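Murein peptide amidase A (Escherichia coli O157:H7, PDB 5HXD) hydrolyses the gamma-D-glutamyl-diaminopimelate amide bond of murein tripeptide as a zinc-dependent, homodimeric amidase of the M14 carboxypeptidase family. Local coordinates at the interface of chains A and B. Sequence-based numbering; all coordinates share one arbitrary frame. Chains: chain A/B, Protein MpaA.

Contact 1: the interface of chains A and B. Residues chain A 10, 61, 64-65, 220, 224; chain B 115.
With CG swung opposite its backbone N (chi1 -167°), B:Trp115 carries its indole away from its own main chain and across the dimer boundary, where A:Arg10 meets it with CG turned opposite the carbonyl carbon and the chain stretched out from CG to NE. The two side chains run nearly perpendicular, an example of one aromatic residue anchoring a subunit in a pocket of its twin. A:Arg10 lies over one face of the indole: its CB rests 3.4 Å from CZ3 of B:Trp115, and its CD stands 3.8 Å from the centroid of the six-membered ring in a CH-pi contact. Further along, the guanidinium nitrogen NH1 of A:Arg10 sits over the five-membered ring, 3.8 Å from its centroid, as a cation-pi partner. The guanidinium is steeply inclined, 62° from the ring plane, a tilt that points NH1 at the indole instead of stacking the group flat. CG2 of A:Thr65 packs on one face of this guanidinium and helps to set its place.

The edge of the indole is lined by A:Leu224, whose methyl CD2 lies in the ring plane, 3.5 Å from NE1 of B:Trp115. Toward the benzo end, the hydroxyl OG1 of A:Thr65 comes within 3.4 Å of CZ2 of B:Trp115 while it hydrogen-bonds to the carbonyl O of A:Cys61, 2.7 Å away and reached from above the carbonyl plane. A:Ser220 OG flanks the opposite face only loosely, offset toward the rim. NH1 of A:Arg64, itself near CZ3 of B:Trp115, hydrogen-bonds to the carbonyl O of A:Arg10, nearly in line with the C=O and in the guanidinium plane, and ties helix 53-65 to the loop that carries A:Arg10.

The socket thus joins the A:Arg10 loop, the end of helix 53-65 and the neighbouring helices 216-222 and 224-230 of one subunit, and receives a loop residue of the other.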
ATOM      1  N   ARG A  10      11.362  13.746   8.510  1.00 63.07           N
ATOM      2  CA  ARG A  10      10.247  12.814   8.600  1.00 62.17           C
ATOM      3  C   ARG A  10      10.380  11.632   7.617  1.00 64.49           C
ATOM      4  O   ARG A  10       9.399  10.966   7.289  1.00 64.93           O
ATOM      5  CB  ARG A  10       8.931  13.567   8.370  1.00 63.37           C
ATOM      6  CG  ARG A  10       8.650  14.701   9.383  1.00 68.72           C
ATOM      7  CD  ARG A  10       7.426  15.497   8.949  1.00 68.93           C
ATOM      8  NE  ARG A  10       7.055  16.585   9.847  1.00 66.00           N
ATOM      9  CZ  ARG A  10       6.134  17.499   9.546  1.00 71.30           C
ATOM     10  NH1 ARG A  10       5.517  17.440   8.373  1.00 76.17           N
ATOM     11  NH2 ARG A  10       5.829  18.471  10.397  1.00 67.65           N
ATOM     12  N   CYS A  61       2.669   8.785   8.335  1.00 59.54           N
ATOM     13  CA  CYS A  61       3.123  10.173   8.262  1.00 57.68           C
ATOM     14  C   CYS A  61       2.934  10.842   9.608  1.00 57.87           C
ATOM     15  O   CYS A  61       3.809  11.561  10.088  1.00 60.11           O
ATOM     16  CB  CYS A  61       2.372  10.949   7.178  1.00 57.35           C
ATOM     17  SG  CYS A  61       2.965  10.636   5.492  1.00 59.50           S
ATOM     18  N   ARG A  64       5.411   9.643  12.030  1.00 59.18           N
ATOM     19  CA  ARG A  64       6.737  10.176  11.684  1.00 59.84           C
ATOM     20  C   ARG A  64       6.806  11.702  11.854  1.00 62.30           C
ATOM     21  O   ARG A  64       7.881  12.295  11.722  1.00 62.62           O
ATOM     22  CB  ARG A  64       7.117   9.790  10.230  1.00 53.80           C
ATOM     23  CG  ARG A  64       7.621   8.346  10.057  1.00 51.13           C
ATOM     24  CD  ARG A  64       8.029   7.985   8.618  1.00 58.43           C
ATOM     25  NE  ARG A  64       6.876   7.902   7.713  1.00 63.10           N
ATOM     26  CZ  ARG A  64       6.646   8.728   6.694  1.00 52.03           C
ATOM     27  NH1 ARG A  64       7.497   9.705   6.427  1.00 52.55           N
ATOM     28  NH2 ARG A  64       5.557   8.578   5.949  1.00 48.07           N
ATOM     29  N   THR A  65       5.661  12.326  12.143  1.00 61.19           N
ATOM     30  CA  THR A  65       5.553  13.786  12.262  1.00 61.28           C
ATOM     31  C   THR A  65       5.492  14.257  13.707  1.00 63.50           C
ATOM     32  O   THR A  65       6.381  14.970  14.170  1.00 66.45           O
ATOM     33  CB  THR A  65       4.304  14.315  11.542  1.00 64.63           C
ATOM     34  OG1 THR A  65       4.475  14.162  10.129  1.00 68.36           O
ATOM     35  CG2 THR A  65       4.068  15.788  11.863  1.00 62.80           C
ATOM     36  N   SER A 220      -2.184  12.941   3.110  1.00 68.32           N
ATOM     37  CA  SER A 220      -0.973  13.336   3.823  1.00 68.20           C
ATOM     38  C   SER A 220      -0.930  14.859   4.051  1.00 65.81           C
ATOM     39  O   SER A 220      -0.095  15.357   4.807  1.00 63.46           O
ATOM     40  CB  SER A 220       0.258  12.872   3.056  1.00 68.79           C
ATOM     41  OG  SER A 220       1.420  13.054   3.836  1.00 78.90           O
ATOM     42  N   LEU A 224      -3.565  15.028   8.103  1.00 60.07           N
ATOM     43  CA  LEU A 224      -2.357  14.811   8.893  1.00 57.02           C
ATOM     44  C   LEU A 224      -2.513  15.485  10.234  1.00 58.57           C
ATOM     45  O   LEU A 224      -1.985  15.007  11.231  1.00 60.55           O
ATOM     46  CB  LEU A 224      -1.121  15.334   8.158  1.00 58.31           C
ATOM     47  CG  LEU A 224       0.252  15.130   8.807  1.00 61.85           C
ATOM     48  CD1 LEU A 224       0.352  13.757   9.429  1.00 61.52           C
ATOM     49  CD2 LEU A 224       1.372  15.329   7.784  1.00 61.96           C
TER
ATOM     50  N   TRP B 115       7.344  16.582   0.672  1.00 83.90           N
ATOM     51  CA  TRP B 115       6.374  16.059   1.625  1.00 84.14           C
ATOM     52  C   TRP B 115       5.091  15.639   0.854  1.00 84.89           C
ATOM     53  O   TRP B 115       4.729  14.453   0.900  1.00 88.86           O
ATOM     54  CB  TRP B 115       6.130  17.093   2.749  1.00 81.57           C
ATOM     55  CG  TRP B 115       5.382  16.564   3.945  1.00 77.18           C
ATOM     56  CD1 TRP B 115       4.218  17.062   4.462  1.00 75.27           C
ATOM     57  CD2 TRP B 115       5.722  15.422   4.750  1.00 73.47           C
ATOM     58  NE1 TRP B 115       3.813  16.308   5.535  1.00 76.80           N
ATOM     59  CE2 TRP B 115       4.713  15.296   5.735  1.00 76.47           C
ATOM     60  CE3 TRP B 115       6.775  14.501   4.737  1.00 67.72           C
ATOM     61  CZ2 TRP B 115       4.729  14.278   6.700  1.00 70.68           C
ATOM     62  CZ3 TRP B 115       6.789  13.489   5.699  1.00 72.08           C
ATOM     63  CH2 TRP B 115       5.771  13.389   6.669  1.00 66.60           C
TER

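Contact 2: the interface of chains A and B. Residues chain A 7-8, 10-11; chain B 115, 123-125.
A:Arg7 meets B:Asp123 nearly at right angles, their guanidinium and carboxylate planes turned 83° apart, a case of a salt bridge made without the flat, two-pronged pairing often drawn for these groups. The link is centred on NE of A:Arg7, which donates to OD2 of B:Asp123 on its syn side. NE of A:Arg7 also lies 3.2 Å from OD1 of B:Asp123, which places it near both carboxylate oxygens. OD2 lies close to the guanidinium plane, 10° out of it; its modelled separation from NE is too short to be read as a measure of strength at this resolution. NH2 of A:Arg7 adds a weak bond to OD2 of B:Asp123 at 3.0 Å. The arginine reaches this position with CG opposite its backbone N and a bend at chi3 (65°), which folds the guanidinium round toward the aspartate.

The aliphatic part of the same side chain is used as well. CG of A:Arg7 sits above the indole of B:Trp115, offset toward the rim, on the face that A:Arg10 also occupies, and CD of A:Arg7 packs 3.6 Å from CB of the tryptophan. CA of A:Arg7 in turn lies against one face of the A:Arg10 guanidinium, bringing the two arginines together over one face of the indole.

Beyond the salt bridge, the backbones meet. N of B:Val125 donates to the carbonyl O of A:Ala8 over 2.9 Å, and CA of A:Ala8 approaches CA of B:Val124 to 3.8 Å. CB of A:Ala8 comes within 3.5 Å of the carbonyl O of B:Asp123. CG1 of B:Val124 packs 4.0 Å from CA of A:Gly11.

Charge pairing, a main-chain bond and apolar packing together fasten the N-terminal 3-10 helix 7-9 of one subunit to the start of strand 124-127 of the other, thereby helping to hold the homodimer together.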
ATOM      1  N   ARG A   7       9.982  18.942   9.001  1.00 82.14           N
ATOM      2  CA  ARG A   7       9.614  18.252   7.761  1.00 76.10           C
ATOM      3  C   ARG A   7      10.801  17.546   7.122  1.00 76.85           C
ATOM      4  O   ARG A   7      10.641  16.498   6.503  1.00 78.04           O
ATOM      5  CB  ARG A   7       9.001  19.243   6.767  1.00 81.42           C
ATOM      6  CG  ARG A   7       8.194  18.605   5.644  1.00 84.59           C
ATOM      7  CD  ARG A   7       7.505  19.671   4.796  1.00 89.03           C
ATOM      8  NE  ARG A   7       8.467  20.522   4.095  1.00 94.69           N
ATOM      9  CZ  ARG A   7       8.152  21.645   3.455  1.00 94.41           C
ATOM     10  NH1 ARG A   7       6.891  22.060   3.427  1.00 94.77           N
ATOM     11  NH2 ARG A   7       9.095  22.356   2.844  1.00 91.16           N
ATOM     12  N   ALA A   8      11.993  18.111   7.301  1.00 77.47           N
ATOM     13  CA  ALA A   8      13.203  17.591   6.675  1.00 72.18           C
ATOM     14  C   ALA A   8      13.649  16.225   7.203  1.00 67.53           C
ATOM     15  O   ALA A   8      14.432  15.549   6.550  1.00 72.52           O
ATOM     16  CB  ALA A   8      14.331  18.595   6.836  1.00 71.12           C
ATOM     17  N   ARG A  10      11.362  13.746   8.510  1.00 63.07           N
ATOM     18  CA  ARG A  10      10.247  12.814   8.600  1.00 62.17           C
ATOM     19  C   ARG A  10      10.380  11.632   7.617  1.00 64.49           C
ATOM     20  O   ARG A  10       9.399  10.966   7.289  1.00 64.93           O
ATOM     21  CB  ARG A  10       8.931  13.567   8.370  1.00 63.37           C
ATOM     22  CG  ARG A  10       8.650  14.701   9.383  1.00 68.72           C
ATOM     23  CD  ARG A  10       7.426  15.497   8.949  1.00 68.93           C
ATOM     24  NE  ARG A  10       7.055  16.585   9.847  1.00 66.00           N
ATOM     25  CZ  ARG A  10       6.134  17.499   9.546  1.00 71.30           C
ATOM     26  NH1 ARG A  10       5.517  17.440   8.373  1.00 76.17           N
ATOM     27  NH2 ARG A  10       5.829  18.471  10.397  1.00 67.65           N
ATOM     28  N   GLY A  11      11.594  11.362   7.153  1.00 63.75           N
ATOM     29  CA  GLY A  11      11.811  10.256   6.238  1.00 61.88           C
ATOM     30  C   GLY A  11      11.973   8.911   6.928  1.00 61.66           C
ATOM     31  O   GLY A  11      11.745   7.852   6.329  1.00 61.03           O
TER
ATOM     32  N   TRP B 115       7.344  16.582   0.672  1.00 83.90           N
ATOM     33  CA  TRP B 115       6.374  16.059   1.625  1.00 84.14           C
ATOM     34  C   TRP B 115       5.091  15.639   0.854  1.00 84.89           C
ATOM     35  O   TRP B 115       4.729  14.453   0.900  1.00 88.86           O
ATOM     36  CB  TRP B 115       6.130  17.093   2.749  1.00 81.57           C
ATOM     37  CG  TRP B 115       5.382  16.564   3.945  1.00 77.18           C
ATOM     38  CD1 TRP B 115       4.218  17.062   4.462  1.00 75.27           C
ATOM     39  CD2 TRP B 115       5.722  15.422   4.750  1.00 73.47           C
ATOM     40  NE1 TRP B 115       3.813  16.308   5.535  1.00 76.80           N
ATOM     41  CE2 TRP B 115       4.713  15.296   5.735  1.00 76.47           C
ATOM     42  CE3 TRP B 115       6.775  14.501   4.737  1.00 67.72           C
ATOM     43  CZ2 TRP B 115       4.729  14.278   6.700  1.00 70.68           C
ATOM     44  CZ3 TRP B 115       6.789  13.489   5.699  1.00 72.08           C
ATOM     45  CH2 TRP B 115       5.771  13.389   6.669  1.00 66.60           C
ATOM     46  N   ASP B 123      12.640  18.847   0.880  1.00 73.21           N
ATOM     47  CA  ASP B 123      13.465  18.961   2.076  1.00 75.76           C
ATOM     48  C   ASP B 123      13.591  17.648   2.848  1.00 74.50           C
ATOM     49  O   ASP B 123      14.606  17.408   3.505  1.00 73.72           O
ATOM     50  CB  ASP B 123      12.886  20.035   2.990  1.00 81.16           C
ATOM     51  CG  ASP B 123      11.413  19.817   3.270  1.00 81.36           C
ATOM     52  OD1 ASP B 123      10.772  19.062   2.510  1.00 83.42           O
ATOM     53  OD2 ASP B 123      10.894  20.399   4.243  1.00 88.22           O
ATOM     54  N   VAL B 124      12.558  16.810   2.775  1.00 73.12           N
ATOM     55  CA  VAL B 124      12.536  15.532   3.492  1.00 70.25           C
ATOM     56  C   VAL B 124      13.658  14.615   3.002  1.00 68.24           C
ATOM     57  O   VAL B 124      13.694  14.221   1.837  1.00 70.43           O
ATOM     58  CB  VAL B 124      11.173  14.812   3.347  1.00 68.17           C
ATOM     59  CG1 VAL B 124      11.043  13.704   4.382  1.00 66.48           C
ATOM     60  CG2 VAL B 124      10.022  15.797   3.497  1.00 70.30           C
ATOM     61  N   VAL B 125      14.568  14.281   3.914  1.00 67.48           N
ATOM     62  CA  VAL B 125      15.837  13.619   3.592  1.00 65.86           C
ATOM     63  C   VAL B 125      15.753  12.088   3.568  1.00 62.43           C
ATOM     64  O   VAL B 125      15.019  11.487   4.342  1.00 62.78           O
ATOM     65  CB  VAL B 125      16.932  14.065   4.611  1.00 62.83           C
ATOM     66  CG1 VAL B 125      18.259  13.333   4.399  1.00 57.63           C
ATOM     67  CG2 VAL B 125      17.125  15.570   4.539  1.00 64.25           C
TER

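Contact 1 and contact 2 are neighbouring parts of one dimer interface, the centres of their C-alpha atoms about 8 Å apart, and they share A:Arg10 and B:Trp115. Contact 1 provides the helical socket, whereas contact 2 extends the attachment along the N-terminal segment to the partner's strand 124-127. Because the interface is two-fold symmetric, both recur with the chains exchanged, and each subunit gives and receives the same elements. Their centres lie about 19 and 27 Å from A:Glu210, the active-site residue of chain A, which suggests a part in assembly rather than direct contact with substrate bound in that subunit.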